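Local coordinates for ABC transporter, substrate-binding protein (Clostridium perfringens, PDB 4EDP) that probably binds a small solute outside the cell membrane and delivers it to a partner ABC transporter for uptake, at residues A185-G190 with N326-D331; F96-V101 with F334-M339; L138-I143 with N317-P322; K125-V128 with P134-T137. One frame throughout, in Å; residues are numbered along the deposited sequence. Where two conformers were deposited one is given.

Overall arrangement
Interactions 3 and 4 are buried contacts, whereas interactions 1 and 2 lie at the surface. Interactions 3 and 4 share strand 135-145. Interaction 4 joins its first residues to the helix just before it, and interaction 3 brings a loop from late in the chain onto it. Interactions 1 and 2 use neighbouring parts of the C-terminal region and touch where Ile-330 CG2 lies 3.6 Å from Val-335 CG2. The chemistry differs with place. Interaction 1 is a salt bridge with a water, and interaction 2 is an amide-carboxylate bond between helices. Interactions 3 and 4 combine a threonine hydroxyl with methyl packing.

Interaction 1 (A185-G190 with N326-D331); sequences AAEKAG and NAKVID. With ACT (acetate ion), chain G.
Lys-328 NZ is gripped by Glu-187 OE1, by a water and, weakly, by the carbonyl O of Ser-258. The central bond is a salt bridge, with Lys-328 NZ 2.8 Å from Glu-187 OE1. It joins helix 178-189 to the loop before helix 332-350 in a protein of the bacterial solute-binding family. The two side chains reach for each other from opposite directions. Lys-328 has CG beside its backbone N (chi1 -68°) and is extended from there on, which carries the ammonium group across a wide backbone gap. The CA atoms of Glu-187 and Lys-328 are 11.4 Å apart, so the contact is made by side-chain ends alone. The ammonium nitrogen does not lie in the carboxylate plane. It approaches OE1 from above, 58° out of that plane. The water closes a second path between the charges. It accepts from Lys-328 NZ at 2.8 Å and donates to Glu-187 OE2 at 2.7 Å. Tyr-261 OH also bonds to OE2, so both carboxylate oxygens have partners, which should hold the group's rotation. The loop is fixed by backbone bonds of Lys-328 to Thr-260 and Leu-262. Just beyond Glu-187 the helix ends in a Schellman motif, with Gly-190, at positive phi, as its C-prime residue. At the other end of the loop, Asp-331 is the N-cap of helix 332-350, and its OD1 takes the N-H of Phe-334. An acetate ion, probably from the crystallisation liquor, sits here. Asp-331 N donates to the acetate O atom at 2.9 Å, with an N-H...O angle of 180°.

Interaction 2 (F96-V101 with F334-M339); sequences FAEQGV and FVNSVM
Asn-336 reaches from helix 332-350 toward Glu-98 and Gln-99 of helix 94-103. The result is a polar helix-helix contact at the surface of the solute-binding fold. Asn-336 CB points at the other helix and lies 3.6 Å from Glu-98 OE1. The next atom, Asn-336 CG, is also 3.6 Å from Glu-98 OE1. It stands beside the backbone N (chi1 -75°), which sends the amide across the gap. The tip, Asn-336 ND2, donates to Glu-98 OE1 at 2.8 Å, with an N-H...O angle of 166°. Glu-98 has two modelled conformers. The bond is made in the one described, and whether it persists in the other is doubtful. The acceptor lies close to the Asn-336 amide plane, whereas ND2 meets OE1 on its anti side and somewhat out of the carboxylate plane. The two flat groups are well tilted from each other, at 64°. ND2 also donates to the carbonyl O of Ser-95, so one amide nitrogen ties two points of helix 94-103. The Glu-98 chain bends at chi2, which turns the carboxylate back beside the amide. The side chains of Glu-98 and Asn-336 pass in opposite directions. Gln-99 instead crosses Asn-336 at about a right angle and packs against it with aliphatic carbon. Gln-99 CG is 3.6 Å from Asn-336 ND2.

Interaction 3 (L138-I143 with N317-P322); sequences LNSIGI and NLTYGP
Thr-319 pushes its side chain toward strand 135-145 and is met by Leu-138 and Ser-140. These three residues carry nearly all of the buried surface. The strand belongs to the mixed sheet of the solute-binding fold and pairs antiparallel with strands 233-237 and 262-269. The two branches of Thr-319 have different jobs. The methyl, Thr-319 CG2, packs on Leu-138 CD1 at 3.6 Å, and the two side chains cross at about a right angle. The hydroxyl faces Ser-140. The 2.5 Å between Ser-140 OG and Thr-319 OG1 is unusually short for a hydrogen bond, so its exact length is doubtful. Asp-238 OD2 is bonded to the same OG1, so a carboxylate and two hydroxyls share a small polar cluster. Ser-140 OG stands between its backbone N and carbonyl carbon (chi1 67°), which turns it to the threonine. Ser-140 OG also lies 3.4 Å from Thr-319 CG2, so it touches both branches. The contact lays the loop between helices 289-299 and 322-325 on strand 135-145. Strand 262-269 flanks it, with Leu-138 on Phe-264 and Ser-140 on Leu-262, while Ile-141 points away from the loop and packs on helix 178-189.

Interaction 4 (K125-V128 with P134-T137); sequences KSTV and PAYT
The backbones of Thr-127 and Pro-134 come close, with CA atoms 5.2 Å apart, where the chain, after helix 125-130, turns back to begin strand 135-145 beside it. This is a tight helix-turn-strand connection within the solute-binding fold. The side chain of Thr-127 bridges it. Thr-127 OG1 accepts the N-H of Ala-135 at 2.9 Å, with an N-H...O angle of 163°. The same hydroxyl is bonded to the carbonyl O of Ala-124, one turn back in the chain. It therefore links the carbonyl O of Ala-124 to the N-H of Ala-135 at the head of the strand. The first torsion explains this double role. OG1 stands between the backbone N and the carbonyl carbon (chi1 62°), facing the strand, and CG2 sits beside the backbone N. Both branches are used. Thr-127 OG1 also touches Pro-134 CA at 3.5 Å and lies 3.8 Å from Ala-135 CB. The methyl, Thr-127 CG2, lies 4.0 Å from the same Ala-135 CB, so the alanine methyl meets both branches of the threonine. Pro-134 and Tyr-136 pair by backbone bonds with Ile-267 and Asn-265, which sets residues 134-137 along strand 262-269. The chain turns a corner at Tyr-136, whose CB points away from the helix. The next residue of the helix adds a looser apolar touch, with Val-128 CG2 at 4.5 Å from Pro-134 CB.

Interaction 1 (A185-G190 with N326-D331)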
loop_
_atom_site.group_PDB
_atom_site.type_symbol
_atom_site.label_atom_id
_atom_site.label_comp_id
_atom_site.label_asym_id
_atom_site.label_seq_id
_atom_site.Cartn_x
_atom_site.Cartn_y
_atom_site.Cartn_z
ATOM N N ALA A 185 10.747 -2.566 13.323
ATOM C CA ALA A 185 11.389 -2.349 14.623
ATOM C C ALA A 185 10.950 -3.421 15.612
ATOM O O ALA A 185 11.765 -3.897 16.421
ATOM C CB ALA A 185 11.056 -0.942 15.142
ATOM N N ALA A 186 9.675 -3.822 15.540
ATOM C CA ALA A 186 9.161 -4.903 16.387
ATOM C C ALA A 186 9.914 -6.215 16.106
ATOM O O ALA A 186 10.182 -6.982 17.037
ATOM C CB ALA A 186 7.664 -5.122 16.180
ATOM N N GLU A 187 10.212 -6.496 14.836
ATOM C CA GLU A 187 10.967 -7.713 14.498
ATOM C C GLU A 187 12.338 -7.686 15.161
ATOM O O GLU A 187 12.773 -8.688 15.710
ATOM C CB GLU A 187 11.192 -7.882 12.991
ATOM C CG GLU A 187 9.968 -7.976 12.125
ATOM C CD GLU A 187 10.332 -8.454 10.702
ATOM O OE1 GLU A 187 10.951 -9.541 10.590
ATOM O OE2 GLU A 187 10.006 -7.748 9.718
ATOM N N LYS A 188 13.003 -6.540 15.080
ATOM C CA LYS A 188 14.317 -6.302 15.684
ATOM C C LYS A 188 14.228 -6.560 17.193
ATOM O O LYS A 188 15.074 -7.244 17.774
ATOM C CB LYS A 188 14.719 -4.854 15.402
ATOM C CG LYS A 188 16.044 -4.299 16.018
ATOM C CD LYS A 188 17.284 -4.815 15.347
ATOM C CE LYS A 188 18.522 -4.068 15.827
ATOM N NZ LYS A 188 18.631 -4.035 17.294
ATOM N N ALA A 189 13.176 -6.049 17.828
ATOM C CA ALA A 189 12.977 -6.260 19.277
ATOM C C ALA A 189 12.614 -7.709 19.635
ATOM O O ALA A 189 12.849 -8.174 20.764
ATOM C CB ALA A 189 11.870 -5.319 19.778
ATOM N N GLY A 190 12.029 -8.427 18.684
ATOM C CA GLY A 190 11.590 -9.777 18.929
ATOM C C GLY A 190 10.289 -9.843 19.722
ATOM O O GLY A 190 9.988 -10.857 20.322
ATOM N N ASN A 326 6.875 -14.355 0.058
ATOM C CA ASN A 326 7.570 -14.313 1.335
ATOM C C ASN A 326 7.250 -13.052 2.168
ATOM O O ASN A 326 7.819 -12.842 3.250
ATOM C CB ASN A 326 9.070 -14.340 1.062
ATOM C CG ASN A 326 9.867 -14.701 2.290
ATOM O OD1 ASN A 326 9.507 -15.624 3.016
ATOM N ND2 ASN A 326 10.975 -14.008 2.511
ATOM N N ALA A 327 6.346 -12.216 1.655
ATOM C CA ALA A 327 6.020 -10.952 2.307
ATOM C C ALA A 327 5.122 -11.075 3.511
ATOM O O ALA A 327 4.430 -12.072 3.698
ATOM C CB ALA A 327 5.358 -9.976 1.302
ATOM N N LYS A 328 5.154 -10.014 4.306
ATOM C CA LYS A 328 4.353 -9.866 5.499
ATOM C C LYS A 328 3.243 -8.857 5.244
ATOM O O LYS A 328 3.411 -7.921 4.451
ATOM C CB LYS A 328 5.241 -9.426 6.646
ATOM C CG LYS A 328 6.207 -10.533 7.049
ATOM C CD LYS A 328 7.177 -10.173 8.126
ATOM C CE LYS A 328 8.106 -11.393 8.297
ATOM N NZ LYS A 328 9.296 -11.201 9.098
ATOM N N VAL A 329 2.080 -9.084 5.856
ATOM C CA VAL A 329 0.961 -8.146 5.725
ATOM C C VAL A 329 0.633 -7.552 7.096
ATOM O O VAL A 329 0.895 -8.162 8.132
ATOM C CB VAL A 329 -0.300 -8.784 5.114
ATOM C CG1 VAL A 329 -0.000 -9.299 3.663
ATOM C CG2 VAL A 329 -0.812 -9.892 5.986
ATOM N N ILE A 330 0.044 -6.370 7.089
ATOM C CA ILE A 330 -0.304 -5.672 8.327
ATOM C C ILE A 330 -1.789 -5.787 8.648
ATOM O O ILE A 330 -2.621 -5.726 7.756
ATOM C CB ILE A 330 0.114 -4.205 8.239
ATOM C CG1 ILE A 330 1.654 -4.123 8.190
ATOM C CG2 ILE A 330 -0.395 -3.403 9.433
ATOM C CD1 ILE A 330 2.170 -2.731 8.058
ATOM N N ASP A 331 -2.113 -5.990 9.926
ATOM C CA ASP A 331 -3.508 -6.053 10.358
ATOM C C ASP A 331 -3.946 -4.640 10.705
ATOM O O ASP A 331 -3.647 -4.138 11.800
ATOM C CB ASP A 331 -3.635 -6.959 11.586
ATOM C CG ASP A 331 -5.049 -7.005 12.155
ATOM O OD1 ASP A 331 -5.931 -6.236 11.709
ATOM O OD2 ASP A 331 -5.275 -7.814 13.086
HETATM C C ACT G . 0.047 -7.257 12.624
HETATM O O ACT G . -0.042 -6.300 11.865
HETATM O OXT ACT G . -0.548 -8.300 12.257
HETATM C CH3 ACT G . 0.874 -7.172 13.872
HETATM O O HOH W 1 10.631 -9.297 7.574
#

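Interaction 2 (F96-V101 with F334-M339)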
loop_
_atom_site.group_PDB
_atom_site.type_symbol
_atom_site.label_atom_id
_atom_site.label_comp_id
_atom_site.label_asym_id
_atom_site.label_seq_id
_atom_site.Cartn_x
_atom_site.Cartn_y
_atom_site.Cartn_z
ATOM N N PHE A 96 -7.433 3.256 5.247
ATOM C CA PHE A 96 -8.639 4.073 5.235
ATOM C C PHE A 96 -9.871 3.198 5.067
ATOM O O PHE A 96 -10.901 3.458 5.695
ATOM C CB PHE A 96 -8.587 5.121 4.113
ATOM C CG PHE A 96 -7.608 6.223 4.371
ATOM C CD1 PHE A 96 -7.995 7.356 5.069
ATOM C CD2 PHE A 96 -6.306 6.138 3.926
ATOM C CE1 PHE A 96 -7.099 8.380 5.318
ATOM C CE2 PHE A 96 -5.414 7.151 4.179
ATOM C CZ PHE A 96 -5.810 8.275 4.874
ATOM N N ALA A 97 -9.775 2.151 4.248
ATOM C CA ALA A 97 -10.917 1.262 4.063
ATOM C C ALA A 97 -11.346 0.678 5.406
ATOM O O ALA A 97 -12.541 0.586 5.682
ATOM C CB ALA A 97 -10.619 0.149 3.058
ATOM N N GLU A 98 -10.374 0.305 6.239
ATOM C CA GLU A 98 -10.661 -0.286 7.547
ATOM C C GLU A 98 -11.416 0.703 8.451
ATOM O O GLU A 98 -12.266 0.308 9.251
ATOM C CB GLU A 98 -9.359 -0.790 8.195
ATOM C CG GLU A 98 -9.555 -1.618 9.463
ATOM C CD GLU A 98 -10.030 -0.792 10.661
ATOM O OE1 GLU A 98 -9.724 0.412 10.710
ATOM O OE2 GLU A 98 -10.687 -1.354 11.567
ATOM N N GLN A 99 -11.121 1.991 8.317
ATOM C CA GLN A 99 -11.828 2.999 9.092
ATOM C C GLN A 99 -13.291 3.055 8.627
ATOM O O GLN A 99 -14.186 3.278 9.431
ATOM C CB GLN A 99 -11.175 4.353 8.944
ATOM C CG GLN A 99 -9.742 4.359 9.351
ATOM C CD GLN A 99 -9.139 5.723 9.226
ATOM O OE1 GLN A 99 -9.696 6.704 9.714
ATOM N NE2 GLN A 99 -7.993 5.799 8.572
ATOM N N GLY A 100 -13.528 2.881 7.328
ATOM C CA GLY A 100 -14.889 2.867 6.809
ATOM C C GLY A 100 -15.631 1.634 7.305
ATOM O O GLY A 100 -16.798 1.710 7.687
ATOM N N VAL A 101 -14.952 0.491 7.301
ATOM C CA VAL A 101 -15.555 -0.746 7.797
ATOM C C VAL A 101 -15.988 -0.518 9.240
ATOM O O VAL A 101 -17.131 -0.818 9.617
ATOM C CB VAL A 101 -14.582 -1.952 7.725
ATOM C CG1 VAL A 101 -15.130 -3.140 8.525
ATOM C CG2 VAL A 101 -14.301 -2.361 6.281
ATOM N N PHE A 334 -6.106 -3.904 13.878
ATOM C CA PHE A 334 -5.306 -3.712 15.079
ATOM C C PHE A 334 -4.520 -2.400 15.062
ATOM O O PHE A 334 -4.589 -1.626 16.013
ATOM C CB PHE A 334 -4.335 -4.868 15.337
ATOM C CG PHE A 334 -3.444 -4.624 16.521
ATOM C CD1 PHE A 334 -3.913 -4.832 17.802
ATOM C CD2 PHE A 334 -2.178 -4.085 16.351
ATOM C CE1 PHE A 334 -3.104 -4.550 18.904
ATOM C CE2 PHE A 334 -1.370 -3.798 17.443
ATOM C CZ PHE A 334 -1.827 -4.030 18.709
ATOM N N VAL A 335 -3.808 -2.139 13.974
ATOM C CA VAL A 335 -2.970 -0.948 13.868
ATOM C C VAL A 335 -3.775 0.342 14.025
ATOM O O VAL A 335 -3.362 1.251 14.752
ATOM C CB VAL A 335 -2.118 -0.968 12.575
ATOM C CG1 VAL A 335 -1.504 0.410 12.292
ATOM C CG2 VAL A 335 -1.010 -2.073 12.676
ATOM N N ASN A 336 -4.920 0.431 13.358
ATOM C CA ASN A 336 -5.731 1.631 13.489
ATOM C C ASN A 336 -6.202 1.830 14.931
ATOM O O ASN A 336 -6.390 2.978 15.351
ATOM C CB ASN A 336 -6.908 1.639 12.509
ATOM C CG ASN A 336 -6.476 1.934 11.088
ATOM O OD1 ASN A 336 -5.340 2.343 10.849
ATOM N ND2 ASN A 336 -7.378 1.730 10.135
ATOM N N SER A 337 -6.381 0.742 15.689
ATOM C CA SER A 337 -6.818 0.849 17.087
ATOM C C SER A 337 -5.741 1.452 17.998
ATOM O O SER A 337 -6.054 1.927 19.094
ATOM C CB SER A 337 -7.277 -0.506 17.678
ATOM O OG SER A 337 -6.179 -1.368 17.983
ATOM N N VAL A 338 -4.483 1.423 17.565
ATOM C CA VAL A 338 -3.386 1.976 18.345
ATOM C C VAL A 338 -2.643 3.117 17.629
ATOM O O VAL A 338 -1.641 3.598 18.125
ATOM C CB VAL A 338 -2.326 0.880 18.713
ATOM C CG1 VAL A 338 -2.909 -0.153 19.690
ATOM C CG2 VAL A 338 -1.743 0.186 17.469
ATOM N N MET A 339 -3.193 3.581 16.514
ATOM C CA MET A 339 -2.533 4.600 15.700
ATOM C C MET A 339 -2.266 5.920 16.439
ATOM O O MET A 339 -1.193 6.497 16.292
ATOM C CB MET A 339 -3.341 4.850 14.421
ATOM C CG MET A 339 -2.527 5.524 13.317
ATOM S SD MET A 339 -1.107 4.514 12.814
ATOM C CE MET A 339 -0.371 5.606 11.586
#

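Interaction 3 (L138-I143 with N317-P322)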
loop_
_atom_site.group_PDB
_atom_site.type_symbol
_atom_site.label_atom_id
_atom_site.label_comp_id
_atom_site.label_asym_id
_atom_site.label_seq_id
_atom_site.Cartn_x
_atom_site.Cartn_y
_atom_site.Cartn_z
ATOM N N LEU A 138 -1.481 -4.138 -5.048
ATOM C CA LEU A 138 -0.574 -4.163 -3.909
ATOM C C LEU A 138 0.687 -3.385 -4.237
ATOM O O LEU A 138 0.963 -3.096 -5.400
ATOM C CB LEU A 138 -0.225 -5.614 -3.528
ATOM C CG LEU A 138 0.557 -6.460 -4.547
ATOM C CD1 LEU A 138 2.062 -6.123 -4.568
ATOM C CD2 LEU A 138 0.403 -7.955 -4.230
ATOM N N ASN A 139 1.433 -3.046 -3.197
ATOM C CA ASN A 139 2.708 -2.351 -3.277
ATOM C C ASN A 139 3.615 -2.964 -2.201
ATOM O O ASN A 139 3.122 -3.607 -1.252
ATOM C CB ASN A 139 2.577 -0.869 -2.950
ATOM C CG ASN A 139 1.586 -0.154 -3.839
ATOM O OD1 ASN A 139 1.674 -0.214 -5.066
ATOM N ND2 ASN A 139 0.671 0.570 -3.224
ATOM N N SER A 140 4.918 -2.743 -2.320
ATOM C CA SER A 140 5.876 -3.261 -1.304
ATOM C C SER A 140 6.972 -2.250 -1.052
ATOM O O SER A 140 7.048 -1.217 -1.720
ATOM C CB SER A 140 6.509 -4.593 -1.709
ATOM O OG SER A 140 7.376 -4.495 -2.845
ATOM N N ILE A 141 7.815 -2.561 -0.076
ATOM C CA ILE A 141 8.961 -1.736 0.259
ATOM C C ILE A 141 10.233 -2.561 0.156
ATOM O O ILE A 141 10.191 -3.773 -0.024
ATOM C CB ILE A 141 8.859 -1.126 1.673
ATOM C CG1 ILE A 141 8.600 -2.216 2.719
ATOM C CG2 ILE A 141 7.741 -0.036 1.711
ATOM C CD1 ILE A 141 8.583 -1.702 4.135
ATOM N N GLY A 142 11.358 -1.874 0.235
ATOM C CA GLY A 142 12.658 -2.505 0.218
ATOM C C GLY A 142 13.614 -1.512 0.818
ATOM O O GLY A 142 13.205 -0.411 1.253
ATOM N N ILE A 143 14.881 -1.908 0.894
ATOM C CA ILE A 143 15.919 -0.993 1.359
ATOM C C ILE A 143 16.671 -0.550 0.093
ATOM O O ILE A 143 17.377 -1.338 -0.554
ATOM C CB ILE A 143 16.919 -1.637 2.324
ATOM C CG1 ILE A 143 16.196 -2.280 3.520
ATOM C CG2 ILE A 143 17.926 -0.561 2.796
ATOM C CD1 ILE A 143 17.127 -3.065 4.460
ATOM N N ASN A 317 9.544 -1.888 -11.802
ATOM C CA ASN A 317 9.035 -1.028 -10.733
ATOM C C ASN A 317 7.726 -1.510 -10.089
ATOM O O ASN A 317 7.164 -0.842 -9.228
ATOM C CB ASN A 317 8.945 0.420 -11.194
ATOM C CG ASN A 317 10.297 0.975 -11.615
ATOM O OD1 ASN A 317 11.348 0.574 -11.092
ATOM N ND2 ASN A 317 10.276 1.902 -12.558
ATOM N N LEU A 318 7.233 -2.665 -10.513
ATOM C CA LEU A 318 6.056 -3.224 -9.866
ATOM C C LEU A 318 6.552 -4.227 -8.856
ATOM O O LEU A 318 7.737 -4.592 -8.856
ATOM C CB LEU A 318 5.162 -3.961 -10.867
ATOM C CG LEU A 318 4.513 -3.090 -11.927
ATOM C CD1 LEU A 318 3.533 -3.931 -12.724
ATOM C CD2 LEU A 318 3.811 -1.924 -11.284
ATOM N N THR A 319 5.655 -4.675 -7.988
ATOM C CA THR A 319 5.984 -5.732 -7.051
ATOM C C THR A 319 5.341 -6.988 -7.638
ATOM O O THR A 319 4.117 -7.098 -7.708
ATOM C CB THR A 319 5.499 -5.429 -5.645
ATOM O OG1 THR A 319 6.341 -4.394 -5.100
ATOM C CG2 THR A 319 5.586 -6.699 -4.781
ATOM N N TYR A 320 6.178 -7.934 -8.047
ATOM C CA TYR A 320 5.696 -9.102 -8.769
ATOM C C TYR A 320 6.643 -10.252 -8.590
ATOM O O TYR A 320 7.870 -10.082 -8.681
ATOM C CB TYR A 320 5.679 -8.719 -10.251
ATOM C CG TYR A 320 5.175 -9.768 -11.204
ATOM C CD1 TYR A 320 3.819 -10.002 -11.333
ATOM C CD2 TYR A 320 6.045 -10.497 -11.993
ATOM C CE1 TYR A 320 3.344 -10.948 -12.217
ATOM C CE2 TYR A 320 5.576 -11.449 -12.882
ATOM C CZ TYR A 320 4.226 -11.659 -12.989
ATOM O OH TYR A 320 3.734 -12.598 -13.861
ATOM N N GLY A 321 6.089 -11.421 -8.326
ATOM C CA GLY A 321 6.913 -12.622 -8.223
ATOM C C GLY A 321 7.159 -13.149 -6.836
ATOM O O GLY A 321 6.404 -12.860 -5.906
ATOM N N PRO A 322 8.244 -13.905 -6.682
ATOM C CA PRO A 322 8.603 -14.522 -5.422
ATOM C C PRO A 322 8.596 -13.591 -4.227
ATOM O O PRO A 322 8.299 -14.032 -3.108
ATOM C CB PRO A 322 10.015 -15.066 -5.694
ATOM C CG PRO A 322 10.017 -15.348 -7.126
ATOM C CD PRO A 322 9.195 -14.261 -7.750
#

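Interaction 4 (K125-V128 with P134-T137)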
loop_
_atom_site.group_PDB
_atom_site.type_symbol
_atom_site.label_atom_id
_atom_site.label_comp_id
_atom_site.label_asym_id
_atom_site.label_seq_id
_atom_site.Cartn_x
_atom_site.Cartn_y
_atom_site.Cartn_z
ATOM N N LYS A 125 -5.268 -12.507 -0.400
ATOM C CA LYS A 125 -6.447 -13.185 0.145
ATOM C C LYS A 125 -6.692 -12.863 1.619
ATOM O O LYS A 125 -7.775 -13.101 2.140
ATOM C CB LYS A 125 -6.425 -14.685 -0.147
ATOM C CG LYS A 125 -6.846 -14.989 -1.574
ATOM C CD LYS A 125 -6.706 -16.465 -1.916
ATOM C CE LYS A 125 -7.301 -16.769 -3.282
ATOM N NZ LYS A 125 -7.085 -18.183 -3.721
ATOM N N SER A 126 -5.700 -12.294 2.300
ATOM C CA SER A 126 -5.938 -11.840 3.671
ATOM C C SER A 126 -7.115 -10.822 3.706
ATOM O O SER A 126 -7.858 -10.759 4.687
ATOM C CB SER A 126 -4.665 -11.219 4.251
ATOM O OG SER A 126 -4.288 -10.058 3.530
ATOM N N THR A 127 -7.295 -10.018 2.653
ATOM C CA THR A 127 -8.402 -9.070 2.630
ATOM C C THR A 127 -9.736 -9.794 2.419
ATOM O O THR A 127 -10.756 -9.338 2.891
ATOM C CB THR A 127 -8.195 -7.958 1.566
ATOM O OG1 THR A 127 -8.143 -8.529 0.265
ATOM C CG2 THR A 127 -6.882 -7.228 1.840
ATOM N N VAL A 128 -9.730 -10.889 1.664
ATOM C CA VAL A 128 -10.949 -11.684 1.460
ATOM C C VAL A 128 -11.375 -12.312 2.811
ATOM O O VAL A 128 -12.558 -12.294 3.193
ATOM C CB VAL A 128 -10.720 -12.779 0.414
ATOM C CG1 VAL A 128 -11.968 -13.653 0.272
ATOM C CG2 VAL A 128 -10.339 -12.164 -0.940
ATOM N N PRO A 134 -12.128 -6.451 -1.220
ATOM C CA PRO A 134 -10.847 -7.107 -1.486
ATOM C C PRO A 134 -9.779 -6.167 -2.027
ATOM O O PRO A 134 -10.101 -5.105 -2.600
ATOM C CB PRO A 134 -11.202 -8.108 -2.594
ATOM C CG PRO A 134 -12.300 -7.442 -3.351
ATOM C CD PRO A 134 -13.078 -6.628 -2.327
ATOM N N ALA A 135 -8.518 -6.541 -1.836
ATOM C CA ALA A 135 -7.424 -5.797 -2.467
ATOM C C ALA A 135 -7.527 -6.014 -3.966
ATOM O O ALA A 135 -7.769 -7.130 -4.388
ATOM C CB ALA A 135 -6.066 -6.324 -2.018
ATOM N N TYR A 136 -7.318 -4.963 -4.761
ATOM C CA TYR A 136 -7.280 -5.093 -6.225
ATOM C C TYR A 136 -5.841 -4.823 -6.734
ATOM O O TYR A 136 -5.535 -5.044 -7.917
ATOM C CB TYR A 136 -8.276 -4.136 -6.933
ATOM C CG TYR A 136 -7.913 -2.692 -6.758
ATOM C CD1 TYR A 136 -8.298 -1.996 -5.620
ATOM C CD2 TYR A 136 -7.109 -2.038 -7.687
ATOM C CE1 TYR A 136 -7.923 -0.685 -5.423
ATOM C CE2 TYR A 136 -6.742 -0.715 -7.506
ATOM C CZ TYR A 136 -7.148 -0.048 -6.373
ATOM O OH TYR A 136 -6.763 1.263 -6.171
ATOM N N THR A 137 -4.980 -4.284 -5.867
ATOM C CA THR A 137 -3.593 -4.030 -6.204
ATOM C C THR A 137 -2.798 -4.058 -4.911
ATOM O O THR A 137 -3.373 -3.993 -3.800
ATOM C CB THR A 137 -3.392 -2.669 -6.922
ATOM O OG1 THR A 137 -2.077 -2.588 -7.475
ATOM C CG2 THR A 137 -3.608 -1.482 -5.937
#